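Putative ADP-Ribosyltransferase Scabin (Streptomyces scabiei 87.22, PDB 5EWY) acts as a toxin of a potato-scab bacterium that transfers ADP-ribose, probably from NAD+, to DNA. Local coordinates at residues V85-G90 and V191-Y196; E104-V109 and S113-T118; G174-D179 and R183-S188. One frame throughout, in Å; residues are numbered along the deposited sequence.

Interaction 1 of 3, residues V85-G90 and V191-Y196; sequences VVFEQG and VGNPHY
F87, on helix 83-89, lays its ring against N193, where strand 184-192 gives way to an Asx turn inside a type I beta turn spanning N193 to Y196. The tight part is a stack: the ring and the N193 side-chain amide lie 10° from parallel, and the N193 CB sits 3.6 Å from the F87 ring centroid in a CH-pi contact over the face. N193 CG is anti to the backbone N (chi1 176°), which carries the amide flat over the ring face, sliding along it so that OD1 comes 3.4 Å from F87 CB. Asparagine suits this place because its flat amide covers an aromatic face while both polar ends bond: ND2 donates to V172 O and T169 OG1, and OD1 closes the turn. A large apolar ring fits the other side, since F87 is buried and also rests on V172, V175 and Y135 of the sheet.

Toward solvent the contact thins. V191 touches only the ring edge, CG1 being 3.9 Å from F87 CE2, and the exposed P194 brings CD 4.0 Å from F87 CD2. Exposed H195 adds a bent polar tie, its ND1 donating to F87 O at 3.1 Å from above the carbonyl plane; T169 OG1 also hydrogen-bonds this oxygen. In the Asx turn itself, H195 N stands above the amide plane of N193 and reaches OD1 at 3.0 Å.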
loop_
_atom_site.group_PDB
_atom_site.type_symbol
_atom_site.label_atom_id
_atom_site.label_comp_id
_atom_site.label_asym_id
_atom_site.label_seq_id
_atom_site.Cartn_x
_atom_site.Cartn_y
_atom_site.Cartn_z
ATOM N N VAL A 85 -10.384 11.900 4.274
ATOM C CA VAL A 85 -9.246 11.820 5.178
ATOM C C VAL A 85 -7.995 11.379 4.428
ATOM O O VAL A 85 -6.926 11.991 4.557
ATOM C CB VAL A 85 -9.582 10.838 6.320
ATOM C CG1 VAL A 85 -8.395 10.708 7.262
ATOM C CG2 VAL A 85 -10.863 11.274 7.055
ATOM N N VAL A 86 -8.105 10.304 3.646
ATOM C CA VAL A 86 -6.943 9.768 2.945
ATOM C C VAL A 86 -6.409 10.757 1.912
ATOM O O VAL A 86 -5.198 10.920 1.771
ATOM C CB VAL A 86 -7.291 8.420 2.308
ATOM C CG1 VAL A 86 -6.149 7.912 1.432
ATOM C CG2 VAL A 86 -7.591 7.389 3.358
ATOM N N PHE A 87 -7.287 11.444 1.190
ATOM C CA PHE A 87 -6.767 12.381 0.200
ATOM C C PHE A 87 -6.082 13.567 0.868
ATOM O O PHE A 87 -5.170 14.155 0.289
ATOM C CB PHE A 87 -7.879 12.865 -0.725
ATOM C CG PHE A 87 -8.454 11.800 -1.617
ATOM C CD1 PHE A 87 -7.876 10.538 -1.733
ATOM C CD2 PHE A 87 -9.576 12.085 -2.379
ATOM C CE1 PHE A 87 -8.442 9.557 -2.569
ATOM C CE2 PHE A 87 -10.120 11.119 -3.217
ATOM C CZ PHE A 87 -9.558 9.877 -3.316
ATOM N N GLU A 88 -6.493 13.937 2.078
ATOM C CA GLU A 88 -5.817 15.020 2.767
ATOM C C GLU A 88 -4.496 14.573 3.394
ATOM O O GLU A 88 -3.495 15.296 3.312
ATOM C CB GLU A 88 -6.761 15.599 3.818
ATOM C CG GLU A 88 -6.237 16.838 4.504
ATOM C CD GLU A 88 -7.338 17.828 4.822
ATOM O OE1 GLU A 88 -8.042 18.249 3.877
ATOM O OE2 GLU A 88 -7.506 18.172 6.012
ATOM N N GLN A 89 -4.469 13.403 4.036
ATOM C CA GLN A 89 -3.327 12.980 4.843
ATOM C C GLN A 89 -2.421 11.978 4.161
ATOM O O GLN A 89 -1.317 11.739 4.661
ATOM C CB GLN A 89 -3.798 12.224 6.089
ATOM C CG GLN A 89 -4.591 12.968 7.052
ATOM C CD GLN A 89 -4.996 12.085 8.218
ATOM O OE1 GLN A 89 -4.708 10.878 8.268
ATOM N NE2 GLN A 89 -5.662 12.676 9.152
ATOM N N GLY A 90 -2.875 11.353 3.091
ATOM C CA GLY A 90 -2.219 10.139 2.621
ATOM C C GLY A 90 -2.557 8.991 3.561
ATOM O O GLY A 90 -3.491 9.072 4.357
ATOM N N VAL A 191 -13.816 8.125 -7.062
ATOM C CA VAL A 191 -13.385 9.519 -6.940
ATOM C C VAL A 191 -11.885 9.578 -7.165
ATOM O O VAL A 191 -11.130 8.783 -6.595
ATOM C CB VAL A 191 -13.699 10.088 -5.537
ATOM C CG1 VAL A 191 -13.346 11.568 -5.442
ATOM C CG2 VAL A 191 -15.172 9.882 -5.181
ATOM N N GLY A 192 -11.443 10.512 -8.010
ATOM C CA GLY A 192 -10.033 10.781 -8.119
ATOM C C GLY A 192 -9.543 11.718 -7.035
ATOM O O GLY A 192 -10.227 12.652 -6.624
ATOM N N ASN A 193 -8.306 11.473 -6.610
ATOM C CA ASN A 193 -7.666 12.324 -5.615
ATOM C C ASN A 193 -7.156 13.593 -6.284
ATOM O O ASN A 193 -6.316 13.506 -7.188
ATOM C CB ASN A 193 -6.517 11.545 -4.969
ATOM C CG ASN A 193 -5.716 12.367 -3.991
ATOM O OD1 ASN A 193 -6.124 13.454 -3.585
ATOM N ND2 ASN A 193 -4.568 11.840 -3.594
ATOM N N PRO A 194 -7.637 14.776 -5.896
ATOM C CA PRO A 194 -7.143 16.009 -6.535
ATOM C C PRO A 194 -5.655 16.234 -6.350
ATOM O O PRO A 194 -5.050 17.010 -7.108
ATOM C CB PRO A 194 -7.980 17.115 -5.877
ATOM C CG PRO A 194 -8.456 16.553 -4.624
ATOM C CD PRO A 194 -8.626 15.070 -4.848
ATOM N N HIS A 195 -5.034 15.568 -5.394
ATOM C CA HIS A 195 -3.623 15.738 -5.079
ATOM C C HIS A 195 -2.713 14.725 -5.764
ATOM O O HIS A 195 -1.489 14.798 -5.587
ATOM C CB HIS A 195 -3.433 15.669 -3.564
ATOM C CG HIS A 195 -4.199 16.710 -2.829
ATOM N ND1 HIS A 195 -5.157 16.411 -1.887
ATOM C CD2 HIS A 195 -4.151 18.060 -2.907
ATOM C CE1 HIS A 195 -5.664 17.534 -1.414
ATOM N NE2 HIS A 195 -5.070 18.548 -2.013
ATOM N N TYR A 196 -3.264 13.794 -6.547
ATOM C CA TYR A 196 -2.432 12.824 -7.243
ATOM C C TYR A 196 -1.513 13.538 -8.223
ATOM O O TYR A 196 -1.954 14.396 -8.992
ATOM C CB TYR A 196 -3.334 11.846 -7.979
ATOM C CG TYR A 196 -2.625 10.855 -8.887
ATOM C CD1 TYR A 196 -1.473 10.199 -8.489
ATOM C CD2 TYR A 196 -3.135 10.587 -10.152
ATOM C CE1 TYR A 196 -0.838 9.280 -9.339
ATOM C CE2 TYR A 196 -2.513 9.684 -11.000
ATOM C CZ TYR A 196 -1.372 9.039 -10.587
ATOM O OH TYR A 196 -0.777 8.109 -11.449
#

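Interaction 2 of 3, residues E104-V109 and S113-T118; sequences ESYVLV and SPYVST. With 5TQ (4-(8-fluoranyl-6-oxidanylidene-1,3,4,5-tetrahydrobenzo[c][1,6]naphthyridin-2-yl)butanoic acid), chain B.
Y106 of helix 103-108 reaches across to S117 of strand 115-119, and polar contacts gather at its hydroxyl. Y106 OH and S117 OG share a very short hydrogen bond of 2.5 Å, with S117 OG near the plane of the ring. A water also joins in, 2.8 Å from Y106 OH; it accepts from S117 N and donates to the inhibitor carboxylate oxygen O22. Tyrosine suits a site like this, as it spans the gap with a rigid ring and delivers a hydroxyl at the end.

Packing is done by the ring. With CG anti to the backbone N (chi1 163°), it extends from the helix toward the strand, where S113 OG lies over one face, 3.2 Å from Y106 CE1, and Y115 CB also lies over a face. The Y106 and Y115 rings meet obliquely, planes at 45°. S113 is small enough to sit there, its OG held by Y115 N in an ST turn.

Besides its bond to Y106, S117 OG is hydrogen-bonded to E160, and S117 CB packs 3.4 Å from inhibitor atom C04. S117-T118-T119 sits where relatives carry the Ser-Thr-Ser motif of ADP-ribosyltransferases, consistent with S117 positioning E160 in the NAD+ pocket.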
loop_
_atom_site.group_PDB
_atom_site.type_symbol
_atom_site.label_atom_id
_atom_site.label_comp_id
_atom_site.label_asym_id
_atom_site.label_seq_id
_atom_site.Cartn_x
_atom_site.Cartn_y
_atom_site.Cartn_z
ATOM N N GLU A 104 7.423 -10.301 9.026
ATOM C CA GLU A 104 6.709 -11.551 9.252
ATOM C C GLU A 104 5.766 -11.426 10.446
ATOM O O GLU A 104 4.619 -11.885 10.392
ATOM C CB GLU A 104 7.719 -12.681 9.470
ATOM C CG GLU A 104 7.166 -14.062 9.251
ATOM C CD GLU A 104 8.171 -15.155 9.544
ATOM O OE1 GLU A 104 9.292 -14.876 10.061
ATOM O OE2 GLU A 104 7.831 -16.324 9.263
ATOM N N SER A 105 6.233 -10.797 11.530
ATOM C CA SER A 105 5.392 -10.611 12.712
ATOM C C SER A 105 4.166 -9.775 12.373
ATOM O O SER A 105 3.048 -10.124 12.753
ATOM C CB SER A 105 6.180 -9.940 13.842
ATOM O OG SER A 105 7.241 -10.745 14.311
ATOM N N TYR A 106 4.364 -8.676 11.631
ATOM C CA TYR A 106 3.276 -7.759 11.294
ATOM C C TYR A 106 2.229 -8.443 10.422
ATOM O O TYR A 106 1.021 -8.272 10.629
ATOM C CB TYR A 106 3.871 -6.550 10.558
ATOM C CG TYR A 106 2.872 -5.701 9.798
ATOM C CD1 TYR A 106 1.952 -4.918 10.475
ATOM C CD2 TYR A 106 2.863 -5.668 8.405
ATOM C CE1 TYR A 106 1.038 -4.136 9.798
ATOM C CE2 TYR A 106 1.951 -4.889 7.718
ATOM C CZ TYR A 106 1.039 -4.123 8.423
ATOM O OH TYR A 106 0.117 -3.336 7.765
ATOM N N VAL A 107 2.680 -9.255 9.468
ATOM C CA VAL A 107 1.776 -9.965 8.564
ATOM C C VAL A 107 0.969 -11.023 9.304
ATOM O O VAL A 107 -0.219 -11.239 9.013
ATOM C CB VAL A 107 2.599 -10.589 7.425
ATOM C CG1 VAL A 107 1.778 -11.644 6.648
ATOM C CG2 VAL A 107 3.114 -9.491 6.498
ATOM N N LEU A 108 1.603 -11.739 10.227
ATOM C CA LEU A 108 0.939 -12.856 10.880
ATOM C C LEU A 108 0.023 -12.393 12.003
ATOM O O LEU A 108 -1.051 -12.967 12.204
ATOM C CB LEU A 108 1.979 -13.825 11.451
ATOM C CG LEU A 108 1.377 -15.150 11.919
ATOM C CD1 LEU A 108 0.939 -15.977 10.730
ATOM C CD2 LEU A 108 2.362 -15.930 12.777
ATOM N N VAL A 109 0.434 -11.372 12.748
ATOM C CA VAL A 109 -0.245 -10.942 13.967
ATOM C C VAL A 109 -0.462 -9.447 13.851
ATOM O O VAL A 109 0.489 -8.668 13.984
ATOM C CB VAL A 109 0.573 -11.266 15.226
ATOM C CG1 VAL A 109 -0.096 -10.680 16.461
ATOM C CG2 VAL A 109 0.734 -12.762 15.370
ATOM N N SER A 113 2.360 -0.894 13.500
ATOM C CA SER A 113 3.608 -1.039 12.765
ATOM C C SER A 113 3.961 0.256 12.049
ATOM O O SER A 113 3.132 1.175 11.968
ATOM C CB SER A 113 3.461 -2.176 11.763
ATOM O OG SER A 113 2.964 -1.689 10.525
ATOM N N PRO A 114 5.190 0.363 11.536
ATOM C CA PRO A 114 5.570 1.507 10.697
ATOM C C PRO A 114 5.108 1.381 9.261
ATOM O O PRO A 114 5.449 2.247 8.443
ATOM C CB PRO A 114 7.104 1.455 10.757
ATOM C CG PRO A 114 7.388 0.007 10.856
ATOM C CD PRO A 114 6.335 -0.534 11.776
ATOM N N TYR A 115 4.401 0.314 8.926
ATOM C CA TYR A 115 4.075 -0.020 7.546
ATOM C C TYR A 115 2.623 0.304 7.222
ATOM O O TYR A 115 1.730 0.182 8.067
ATOM C CB TYR A 115 4.287 -1.523 7.300
ATOM C CG TYR A 115 5.669 -1.989 7.638
ATOM C CD1 TYR A 115 6.753 -1.608 6.853
ATOM C CD2 TYR A 115 5.910 -2.802 8.738
ATOM C CE1 TYR A 115 8.038 -2.010 7.169
ATOM C CE2 TYR A 115 7.178 -3.224 9.042
ATOM C CZ TYR A 115 8.241 -2.823 8.259
ATOM O OH TYR A 115 9.506 -3.234 8.571
ATOM N N VAL A 116 2.385 0.699 5.974
ATOM C CA VAL A 116 1.046 0.692 5.404
ATOM C C VAL A 116 0.992 -0.429 4.379
ATOM O O VAL A 116 1.781 -0.436 3.424
ATOM C CB VAL A 116 0.672 2.040 4.774
ATOM C CG1 VAL A 116 -0.655 1.937 4.037
ATOM C CG2 VAL A 116 0.584 3.121 5.853
ATOM N N SER A 117 0.046 -1.343 4.553
ATOM C CA SER A 117 -0.087 -2.490 3.669
ATOM C C SER A 117 -0.856 -2.117 2.421
ATOM O O SER A 117 -1.876 -1.434 2.473
ATOM C CB SER A 117 -0.854 -3.609 4.350
ATOM O OG SER A 117 -0.105 -4.110 5.451
ATOM N N THR A 118 -0.366 -2.614 1.290
ATOM C CA THR A 118 -1.027 -2.515 -0.007
ATOM C C THR A 118 -0.880 -3.873 -0.663
ATOM O O THR A 118 -0.169 -4.752 -0.175
ATOM C CB THR A 118 -0.401 -1.430 -0.902
ATOM O OG1 THR A 118 0.894 -1.850 -1.352
ATOM C CG2 THR A 118 -0.297 -0.074 -0.146
HETATM N N12 5TQ B . -5.476 -4.153 7.466
HETATM C C13 5TQ B . -6.419 -3.298 7.071
HETATM C C15 5TQ B . -5.313 -4.474 8.920
HETATM C C17 5TQ B . -4.460 -2.447 10.197
HETATM C C01 5TQ B . -3.506 -5.602 1.828
HETATM C C02 5TQ B . -2.551 -6.547 2.180
HETATM C C03 5TQ B . -2.328 -6.877 3.512
HETATM C C04 5TQ B . -3.056 -6.237 4.507
HETATM C C05 5TQ B . -4.046 -5.291 4.178
HETATM C C06 5TQ B . -4.249 -4.969 2.825
HETATM C C07 5TQ B . -5.279 -4.002 2.466
HETATM C C08 5TQ B . -4.822 -4.615 5.191
HETATM C C09 5TQ B . -5.794 -3.674 4.749
HETATM N N10 5TQ B . -5.977 -3.384 3.437
HETATM C C11 5TQ B . -4.721 -4.833 6.572
HETATM C C14 5TQ B . -6.582 -2.991 5.759
HETATM C C16 5TQ B . -5.635 -3.360 9.906
HETATM C C18 5TQ B . -4.359 -1.335 9.173
HETATM O O19 5TQ B . -5.489 -3.708 1.260
HETATM F F20 5TQ B . -1.852 -7.154 1.220
HETATM O O21 5TQ B . -4.151 -0.157 9.566
HETATM O O22 5TQ B . -4.487 -1.600 7.964
HETATM O O HOH W 1 -1.487 -1.215 7.048
#

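Interaction 3 of 3, residues G174-D179 and R183-S188; sequences GVCPVD and RTEKMS
P177 O takes the N-H of K186, at 2.8 Å from K186 N in an almost straight bond (177°), and the weaker CA-H of the residue before it, E185. Proline is tolerated here because its carbonyl still pairs, though it has no N-H to give. One step on, V178 and E185 form an antiparallel non-hydrogen-bonded pair, and then D179 and T184 a hydrogen-bonded one, with D179 N to T184 O at 2.8 Å. Only weak bonds close the far end, where D179 O faces both R183 N and T184 N. R183 takes left-handed backbone angles there, a place glycine often fills, as a G1 beta bulge requires.

The side chains divide between the two faces. V178 and E185 share one, where CG of E185 lies anti to the carbonyl carbon (chi1 -69°) and the chain runs out so that OE2 comes 3.4 Å from C176 CB; this carboxylate oxygen is hydrogen-bonded to Y136 OH and N134 ND2 of strand 133-137, on the other flank of strand 172-179. D179 and T184 share the other, and both bond to T182 OG1. K186 bends at chi3 to lay CE 3.8 Å from P177 CB, while a water donates to V178 O and weakly meets K186 NZ.

Strands 172-179 and 184-192 make a beta hairpin with a G1 bulge, cross-linked by the C176-C190 disulfide, at the edge of a four-stranded antiparallel sheet.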
loop_
_atom_site.group_PDB
_atom_site.type_symbol
_atom_site.label_atom_id
_atom_site.label_comp_id
_atom_site.label_asym_id
_atom_site.label_seq_id
_atom_site.Cartn_x
_atom_site.Cartn_y
_atom_site.Cartn_z
ATOM N N GLY A 174 -6.796 7.562 -6.352
ATOM C CA GLY A 174 -8.233 7.692 -6.175
ATOM C C GLY A 174 -8.767 6.481 -5.448
ATOM O O GLY A 174 -8.000 5.709 -4.875
ATOM N N VAL A 175 -10.086 6.316 -5.499
ATOM C CA VAL A 175 -10.745 5.305 -4.685
ATOM C C VAL A 175 -12.048 4.909 -5.348
ATOM O O VAL A 175 -12.697 5.713 -6.012
ATOM C CB VAL A 175 -10.988 5.860 -3.258
ATOM C CG1 VAL A 175 -12.045 6.994 -3.266
ATOM C CG2 VAL A 175 -11.439 4.761 -2.275
ATOM N N CYS A 176 -12.477 3.675 -5.094
ATOM C CA CYS A 176 -13.821 3.245 -5.431
ATOM C C CYS A 176 -14.489 2.674 -4.180
ATOM O O CYS A 176 -13.911 1.782 -3.525
ATOM C CB CYS A 176 -13.823 2.168 -6.539
ATOM S SG CYS A 176 -13.218 2.736 -8.138
ATOM N N PRO A 177 -15.688 3.119 -3.838
ATOM C CA PRO A 177 -16.408 2.497 -2.720
ATOM C C PRO A 177 -16.849 1.090 -3.090
ATOM O O PRO A 177 -17.041 0.754 -4.266
ATOM C CB PRO A 177 -17.621 3.404 -2.522
ATOM C CG PRO A 177 -17.430 4.561 -3.375
ATOM C CD PRO A 177 -16.486 4.183 -4.468
ATOM N N VAL A 178 -17.047 0.280 -2.058
ATOM C CA VAL A 178 -17.339 -1.143 -2.206
ATOM C C VAL A 178 -18.742 -1.407 -1.698
ATOM O O VAL A 178 -19.086 -1.039 -0.561
ATOM C CB VAL A 178 -16.308 -2.012 -1.466
ATOM C CG1 VAL A 178 -16.710 -3.493 -1.534
ATOM C CG2 VAL A 178 -14.926 -1.821 -2.056
ATOM N N ASP A 179 -19.539 -2.089 -2.510
ATOM C CA ASP A 179 -20.845 -2.547 -2.068
ATOM C C ASP A 179 -20.644 -3.778 -1.211
ATOM O O ASP A 179 -20.186 -4.811 -1.700
ATOM C CB ASP A 179 -21.720 -2.910 -3.255
ATOM C CG ASP A 179 -23.074 -3.420 -2.807
ATOM O OD1 ASP A 179 -23.773 -2.704 -2.063
ATOM O OD2 ASP A 179 -23.394 -4.578 -3.111
ATOM N N ARG A 183 -19.747 -7.425 -2.592
ATOM C CA ARG A 183 -18.283 -7.323 -2.660
ATOM C C ARG A 183 -17.830 -6.875 -4.049
ATOM O O ARG A 183 -16.914 -7.443 -4.636
ATOM C CB ARG A 183 -17.623 -8.653 -2.280
ATOM C CG ARG A 183 -17.999 -9.147 -0.884
ATOM C CD ARG A 183 -17.655 -10.614 -0.669
ATOM N NE ARG A 183 -18.201 -11.503 -1.694
ATOM C CZ ARG A 183 -19.470 -11.879 -1.784
ATOM N NH1 ARG A 183 -20.369 -11.467 -0.893
ATOM N NH2 ARG A 183 -19.842 -12.679 -2.778
ATOM N N THR A 184 -18.452 -5.820 -4.555
ATOM C CA THR A 184 -18.098 -5.273 -5.857
ATOM C C THR A 184 -17.880 -3.778 -5.724
ATOM O O THR A 184 -18.390 -3.132 -4.819
ATOM C CB THR A 184 -19.215 -5.536 -6.872
ATOM O OG1 THR A 184 -20.429 -4.941 -6.410
ATOM C CG2 THR A 184 -19.386 -7.010 -7.146
ATOM N N GLU A 185 -17.128 -3.204 -6.650
ATOM C CA GLU A 185 -16.916 -1.763 -6.637
ATOM C C GLU A 185 -18.111 -1.039 -7.241
ATOM O O GLU A 185 -18.690 -1.491 -8.235
ATOM C CB GLU A 185 -15.645 -1.383 -7.406
ATOM C CG GLU A 185 -14.386 -1.824 -6.732
ATOM C CD GLU A 185 -13.127 -1.561 -7.553
ATOM O OE1 GLU A 185 -13.008 -2.066 -8.698
ATOM O OE2 GLU A 185 -12.245 -0.848 -7.018
ATOM N N LYS A 186 -18.472 0.090 -6.631
ATOM C CA LYS A 186 -19.536 0.960 -7.123
ATOM C C LYS A 186 -18.867 1.978 -8.037
ATOM O O LYS A 186 -18.470 3.065 -7.624
ATOM C CB LYS A 186 -20.286 1.608 -5.975
ATOM C CG LYS A 186 -20.912 0.583 -5.028
ATOM C CD LYS A 186 -21.861 1.224 -4.030
ATOM C CE LYS A 186 -21.139 2.113 -3.046
ATOM N NZ LYS A 186 -22.064 2.629 -1.991
ATOM N N MET A 187 -18.704 1.598 -9.296
ATOM C CA MET A 187 -17.797 2.335 -10.170
ATOM C C MET A 187 -18.307 3.717 -10.548
ATOM O O MET A 187 -17.488 4.577 -10.883
ATOM C CB MET A 187 -17.425 1.491 -11.387
ATOM C CG MET A 187 -16.594 0.266 -10.983
ATOM S SD MET A 187 -15.717 -0.479 -12.354
ATOM C CE MET A 187 -14.457 0.780 -12.629
ATOM N N SER A 188 -19.612 3.985 -10.472
ATOM C CA SER A 188 -20.068 5.345 -10.705
ATOM C C SER A 188 -19.809 6.258 -9.517
ATOM O O SER A 188 -20.050 7.467 -9.614
ATOM C CB SER A 188 -21.559 5.360 -11.024
ATOM O OG SER A 188 -21.814 4.729 -12.258
HETATM O O HOH W 2 -20.107 1.336 0.313
#

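In the fold
Interactions 1 and 3 share strand 184-192, an outermost strand of the four-stranded antiparallel sheet, and lie about 16 Å apart between centres. They meet directly: V191 N probably hydrogen-bonds to V175 O, and the F87 ring packs on V175 and G174, so helix 83-89 rests on the hairpin of interaction 3. Along the chain, interaction 3 is nested inside the loop that interaction 1 closes, as is interaction 2, which comes before it. Interaction 2 stands on the opposite side of the chain's centre from interaction 1, about 23 Å from it and about 25 Å from interaction 3, centre to centre, where helix 103-108 packs on an outermost strand of the other, three-stranded sheet. There it borders the inhibitor pocket.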